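Local coordinates for cysteine-rich repeat secretory protein 2 (PDB 6GRE) that modulates cell-to-cell trafficking at plasmodesmata by restricting their permeability through callose deposition and acts positively in plant innate immunity, at residues Ser76-Ser81 against Glu101-Arg106; Ile121-Gly126 against Lys189-Met194. One frame throughout, in Å; residues are numbered along the deposited sequence. Where two conformers were deposited one is given.

Contact 1. Residues Ser76-Ser81 against Glu101-Arg106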
loop_
_atom_site.group_PDB
_atom_site.type_symbol
_atom_site.label_atom_id
_atom_site.label_comp_id
_atom_site.label_asym_id
_atom_site.label_seq_id
_atom_site.Cartn_x
_atom_site.Cartn_y
_atom_site.Cartn_z
ATOM N N SER A 76 11.324 4.886 -8.254
ATOM C CA SER A 76 11.126 4.645 -9.693
ATOM C C SER A 76 11.187 3.152 -10.014
ATOM O O SER A 76 10.324 2.648 -10.721
ATOM C CB SER A 76 12.139 5.398 -10.517
ATOM O OG SER A 76 12.195 6.743 -10.089
ATOM N N THR A 77 12.205 2.450 -9.491
ATOM C CA THR A 77 12.387 1.037 -9.778
ATOM C C THR A 77 11.158 0.232 -9.342
ATOM O O THR A 77 10.668 -0.648 -10.059
ATOM C CB THR A 77 13.654 0.495 -9.112
ATOM O OG1 THR A 77 14.748 1.246 -9.658
ATOM C CG2 THR A 77 13.838 -0.989 -9.341
ATOM N N CYS A 78 10.676 0.527 -8.133
ATOM C CA CYS A 78 9.534 -0.189 -7.582
ATOM C C CYS A 78 8.280 0.073 -8.424
ATOM O O CYS A 78 7.581 -0.852 -8.793
ATOM C CB CYS A 78 9.299 0.207 -6.130
ATOM S SG CYS A 78 8.092 -0.855 -5.299
ATOM N N VAL A 79 7.995 1.340 -8.671
ATOM C CA VAL A 79 6.764 1.713 -9.349
ATOM C C VAL A 79 6.788 1.189 -10.789
ATOM O O VAL A 79 5.780 0.699 -11.284
ATOM C CB VAL A 79 6.524 3.227 -9.267
ATOM C CG1 VAL A 79 5.396 3.681 -10.179
ATOM C CG2 VAL A 79 6.243 3.633 -7.833
ATOM N N SER A 80 7.954 1.264 -11.439
ATOM C CA SER A 80 8.103 0.709 -12.782
ATOM C C SER A 80 7.753 -0.780 -12.792
ATOM O O SER A 80 7.046 -1.238 -13.691
ATOM C CB SER A 80 9.491 0.924 -13.301
ATOM O OG SER A 80 9.718 2.298 -13.537
ATOM N N SER A 81 8.265 -1.517 -11.796
ATOM C CA SER A 81 8.031 -2.930 -11.666
ATOM C C SER A 81 6.546 -3.198 -11.402
ATOM O O SER A 81 5.959 -4.149 -11.938
ATOM C CB SER A 81 8.903 -3.542 -10.590
ATOM O OG SER A 81 8.539 -4.897 -10.394
ATOM N N GLU A 101 6.513 -4.764 -1.637
ATOM C CA GLU A 101 7.121 -4.455 -0.376
ATOM C C GLU A 101 7.345 -2.940 -0.245
ATOM O O GLU A 101 7.028 -2.362 0.795
ATOM C CB GLU A 101 8.433 -5.224 -0.253
ATOM C CG GLU A 101 9.080 -5.112 1.110
ATOM C CD GLU A 101 8.446 -5.878 2.262
ATOM O OE1 GLU A 101 7.424 -6.588 2.056
ATOM O OE2 GLU A 101 9.003 -5.785 3.373
ATOM N N ASN A 102 7.851 -2.300 -1.302
ATOM C CA ASN A 102 8.335 -0.930 -1.185
ATOM C C ASN A 102 7.426 0.096 -1.885
ATOM O O ASN A 102 7.707 1.279 -1.828
ATOM C CB ASN A 102 9.743 -0.818 -1.749
ATOM C CG ASN A 102 10.755 -1.473 -0.832
ATOM O OD1 ASN A 102 10.446 -1.757 0.320
ATOM N ND2 ASN A 102 11.946 -1.704 -1.352
ATOM N N CYS A 103 6.328 -0.336 -2.486
ATOM C CA CYS A 103 5.432 0.622 -3.166
ATOM C C CYS A 103 4.100 -0.044 -3.475
ATOM O O CYS A 103 3.973 -1.262 -3.434
ATOM C CB CYS A 103 6.018 1.199 -4.456
ATOM S SG CYS A 103 6.261 -0.014 -5.771
ATOM N N LEU A 104 3.099 0.796 -3.792
ATOM C CA LEU A 104 1.837 0.323 -4.345
ATOM C C LEU A 104 1.452 1.202 -5.538
ATOM O O LEU A 104 1.877 2.361 -5.594
ATOM C CB LEU A 104 0.735 0.334 -3.277
ATOM C CG LEU A 104 0.348 1.702 -2.710
ATOM C CD1 LEU A 104 -0.750 2.395 -3.545
ATOM C CD2 LEU A 104 -0.096 1.587 -1.248
ATOM N N ILE A 105 0.626 0.642 -6.420
ATOM C CA ILE A 105 -0.116 1.410 -7.398
ATOM C C ILE A 105 -1.585 1.015 -7.299
ATOM O O ILE A 105 -1.914 -0.120 -6.943
ATOM C CB ILE A 105 0.454 1.220 -8.815
ATOM C CG1 ILE A 105 0.404 -0.231 -9.273
ATOM C CG2 ILE A 105 1.836 1.821 -8.914
ATOM C CD1 ILE A 105 0.708 -0.420 -10.753
ATOM N N ARG A 106 -2.474 1.971 -7.584
ATOM C CA ARG A 106 -3.883 1.720 -7.446
ATOM C C ARG A 106 -4.632 2.607 -8.437
ATOM O O ARG A 106 -4.343 3.798 -8.530
ATOM C CB ARG A 106 -4.331 1.992 -6.006
ATOM C CG ARG A 106 -5.748 1.566 -5.669
ATOM C CD ARG A 106 -5.979 1.845 -4.190
ATOM N NE ARG A 106 -7.279 1.388 -3.726
ATOM C CZ ARG A 106 -7.554 1.081 -2.470
ATOM N NH1 ARG A 106 -6.671 1.364 -1.530
ATOM N NH2 ARG A 106 -8.697 0.482 -2.169
#

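Contact 2. Residues Ile121-Gly126 against Lys189-Met194. With EDO (1,2-ethanediol), chain J.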
loop_
_atom_site.group_PDB
_atom_site.type_symbol
_atom_site.label_atom_id
_atom_site.label_comp_id
_atom_site.label_asym_id
_atom_site.label_seq_id
_atom_site.Cartn_x
_atom_site.Cartn_y
_atom_site.Cartn_z
ATOM N N ILE A 121 -7.347 -7.156 3.582
ATOM C CA ILE A 121 -6.925 -7.838 2.403
ATOM C C ILE A 121 -6.140 -9.088 2.789
ATOM O O ILE A 121 -6.522 -10.195 2.422
ATOM C CB ILE A 121 -6.153 -6.928 1.449
ATOM C CG1 ILE A 121 -7.039 -5.757 1.021
ATOM C CG2 ILE A 121 -5.617 -7.727 0.272
ATOM C CD1 ILE A 121 -6.356 -4.729 0.181
ATOM N N LEU A 122 -5.036 -8.940 3.522
ATOM C CA LEU A 122 -4.118 -10.055 3.728
ATOM C C LEU A 122 -3.429 -9.897 5.079
ATOM O O LEU A 122 -2.889 -8.849 5.398
ATOM C CB LEU A 122 -3.062 -10.042 2.625
ATOM C CG LEU A 122 -1.867 -10.977 2.823
ATOM C CD1 LEU A 122 -2.303 -12.427 2.768
ATOM C CD2 LEU A 122 -0.816 -10.749 1.758
ATOM N N ASN A 123 -3.433 -10.949 5.883
ATOM C CA ASN A 123 -2.728 -11.015 7.147
ATOM C C ASN A 123 -2.006 -12.358 7.199
ATOM O O ASN A 123 -2.644 -13.408 7.114
ATOM C CB ASN A 123 -3.706 -10.838 8.305
ATOM C CG ASN A 123 -3.188 -11.052 9.706
ATOM O OD1 ASN A 123 -3.996 -11.307 10.588
ATOM N ND2 ASN A 123 -1.894 -10.962 9.929
ATOM N N LYS A 124 -0.684 -12.333 7.332
ATOM C CA LYS A 124 0.070 -13.562 7.534
ATOM C C LYS A 124 0.983 -13.363 8.731
ATOM O O LYS A 124 1.550 -12.278 8.923
ATOM C CB LYS A 124 0.919 -13.935 6.317
ATOM C CG LYS A 124 1.651 -15.263 6.443
ATOM C CD LYS A 124 2.108 -15.870 5.167
ATOM C CE LYS A 124 2.584 -17.286 5.419
ATOM N NZ LYS A 124 3.336 -17.801 4.250
ATOM N N CYS A 125 1.070 -14.363 9.598
ATOM C CA CYS A 125 1.962 -14.386 10.751
ATOM C C CYS A 125 3.097 -15.380 10.541
ATOM O O CYS A 125 2.918 -16.436 9.915
ATOM C CB CYS A 125 1.258 -14.806 12.020
ATOM S SG CYS A 125 -0.127 -13.739 12.498
ATOM N N GLY A 126 4.255 -15.075 11.117
ATOM C CA GLY A 126 5.373 -16.028 11.153
ATOM C C GLY A 126 5.129 -17.110 12.184
ATOM O O GLY A 126 4.088 -17.159 12.846
ATOM N N LYS A 189 -0.727 -7.093 16.454
ATOM C CA LYS A 189 -0.341 -7.472 17.800
ATOM C C LYS A 189 -1.144 -8.692 18.278
ATOM O O LYS A 189 -0.595 -9.629 18.843
ATOM C CB LYS A 189 -0.554 -6.290 18.752
ATOM C CG LYS A 189 -0.118 -6.553 20.183
ATOM C CD LYS A 189 -0.286 -5.338 21.051
ATOM C CE LYS A 189 -0.211 -5.660 22.526
ATOM N NZ LYS A 189 1.111 -6.208 22.892
ATOM N N SER A 190 -2.462 -8.651 18.079
ATOM C CA SER A 190 -3.316 -9.687 18.642
ATOM C C SER A 190 -3.011 -11.035 17.997
ATOM O O SER A 190 -2.908 -12.064 18.670
ATOM C CB SER A 190 -4.770 -9.352 18.476
ATOM O OG SER A 190 -5.131 -8.247 19.294
ATOM N N ASP A 191 -2.823 -11.019 16.684
ATOM C CA ASP A 191 -2.680 -12.272 15.966
ATOM C C ASP A 191 -1.234 -12.707 15.769
ATOM O O ASP A 191 -0.995 -13.928 15.801
ATOM C CB ASP A 191 -3.434 -12.239 14.654
ATOM C CG ASP A 191 -4.935 -12.376 14.893
ATOM O OD1 ASP A 191 -5.297 -12.910 15.940
ATOM O OD2 ASP A 191 -5.667 -11.906 14.084
ATOM N N CYS A 192 -0.294 -11.774 15.560
ATOM C CA CYS A 192 1.100 -12.112 15.227
ATOM C C CYS A 192 2.084 -11.661 16.324
ATOM O O CYS A 192 3.267 -11.825 16.126
ATOM C CB CYS A 192 1.579 -11.465 13.932
ATOM S SG CYS A 192 0.544 -11.776 12.481
ATOM N N GLY A 193 1.611 -11.136 17.449
ATOM C CA GLY A 193 2.497 -10.434 18.401
ATOM C C GLY A 193 3.502 -11.358 19.073
ATOM O O GLY A 193 4.510 -10.893 19.564
ATOM N N MET A 194 3.198 -12.658 19.095
ATOM C CA MET A 194 4.074 -13.662 19.695
ATOM C C MET A 194 4.889 -14.411 18.631
ATOM O O MET A 194 5.644 -15.325 18.994
ATOM C CB MET A 194 3.248 -14.660 20.516
ATOM C CG MET A 194 2.441 -13.987 21.608
ATOM S SD MET A 194 1.813 -15.141 22.858
ATOM C CE MET A 194 3.329 -15.557 23.717
HETATM C C1 EDO J . 4.435 -19.429 10.043
HETATM O O1 EDO J . 4.054 -18.772 8.837
HETATM C C2 EDO J . 3.265 -19.870 10.886
HETATM O O2 EDO J . 3.621 -20.802 11.918
HETATM O O HOH W 1 -6.532 -11.784 10.775
#

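Contact 1. Residues Ser76-Ser81 against Glu101-Arg106
C78 and C103 are bonded SG to SG at 2.1 Å, a left-handed disulfide (chi3 -88°) that ties helix 72-90 to strand 103-108. On the helix side SG stands anti to the backbone N; on the strand side chi1 is 65°, and the sulfur of C103 sits between its own N and carbonyl carbon. This puts C103 SG against the helix backbone, 3.6 Å from V79 N. C78 SG comes down at the start of the strand, 3.6 Å from N102 C and 3.9 Å from N102 CB. Beside the bridge V79 is the main bump. V79 CG2 meets C103 CB at 4.2 Å and V79 CG1 meets I105 CG2 at the same distance. C103 and I105 offer a shared surface because L104 between them turns to the opposite face of the sheet. F35 of helix 23-38 touches both V79 and I105, while C66 of strand 60-66 lies against V79 and C103. The axes of segments 76-81 and 103-106 approach to 8.0 Å, at 41° between their N-to-C directions. A helix packed over an antiparallel sheet and stapled to a central strand by a cystine is the core of the first DUF26 (Gnk2-homologous) domain.

Contact 2. Residues Ile121-Gly126 against Lys189-Met194
N123 OD1 takes a short hydrogen bond of 2.6 Å from a water, and the same water reaches D191 OD2 only weakly, at 3.4 Å. This bridge spans two oxygens that do not bond directly: N123 OD1 and D191 OD2 are 3.9 Å apart, with the amide and carboxylate planes turned by just 19°. The other branch of the amide is held from inside the sheet, where N123 ND2 bonds to the carbonyl of Y199 on the neighbouring strand. With both ends engaged, the amide's flip is well defined; N123 ND2 rests 3.6 Å from C192 SG.

The covalent link lies next to it. C125 SG and C192 SG are bonded at 2.1 Å in a disulfide that is again left-handed (chi3 -75°), and both sulfurs are placed alike, anti to their carbonyl carbons and beside their own backbone nitrogens. Around the bridge the neighbours are mostly backbone: C125 SG lies 3.4 Å from D191 O, and C192 SG also approaches the carbonyl oxygen of K124. The bond from CA to CB of K124 points away from the helix segment. C125 O accepts a 2.8 Å hydrogen bond from O1 of an ethanediol, probably picked up from the crystallisation liquor. Further back, I121 and L122 both face Y201 in a classic beta bulge. The disulfide pins the edge strand 120-125 of the five-stranded sheet to the C-terminal part of helix 174-192, a surface cystine of the second DUF26 (Gnk2-homologous) domain.

Contacts 1 and 2 belong one to each of the tandem DUF26 domains. Their centres are 24 Å apart, on opposite sides of the chain's centre, and their nearest atoms come to about 6 Å without touching. By position, C78-C103 matches C180-C205, each joining a helix (72-90, 174-192) to the first residue of a strand (103-108, 205-211); C125-C192 matches C13-C90, each joining the end of an outermost strand to the end of that helix. R106 of contact 1 and I121 of contact 2 line the pocket holding 2-(2-ethoxyethoxy)ethanol, with V12, D117 and S203. R106 also hydrogen-bonds S203 across the domain boundary. The sodium ion, bound at D69 and Y154, lies about 8 Å from the N102 side chain.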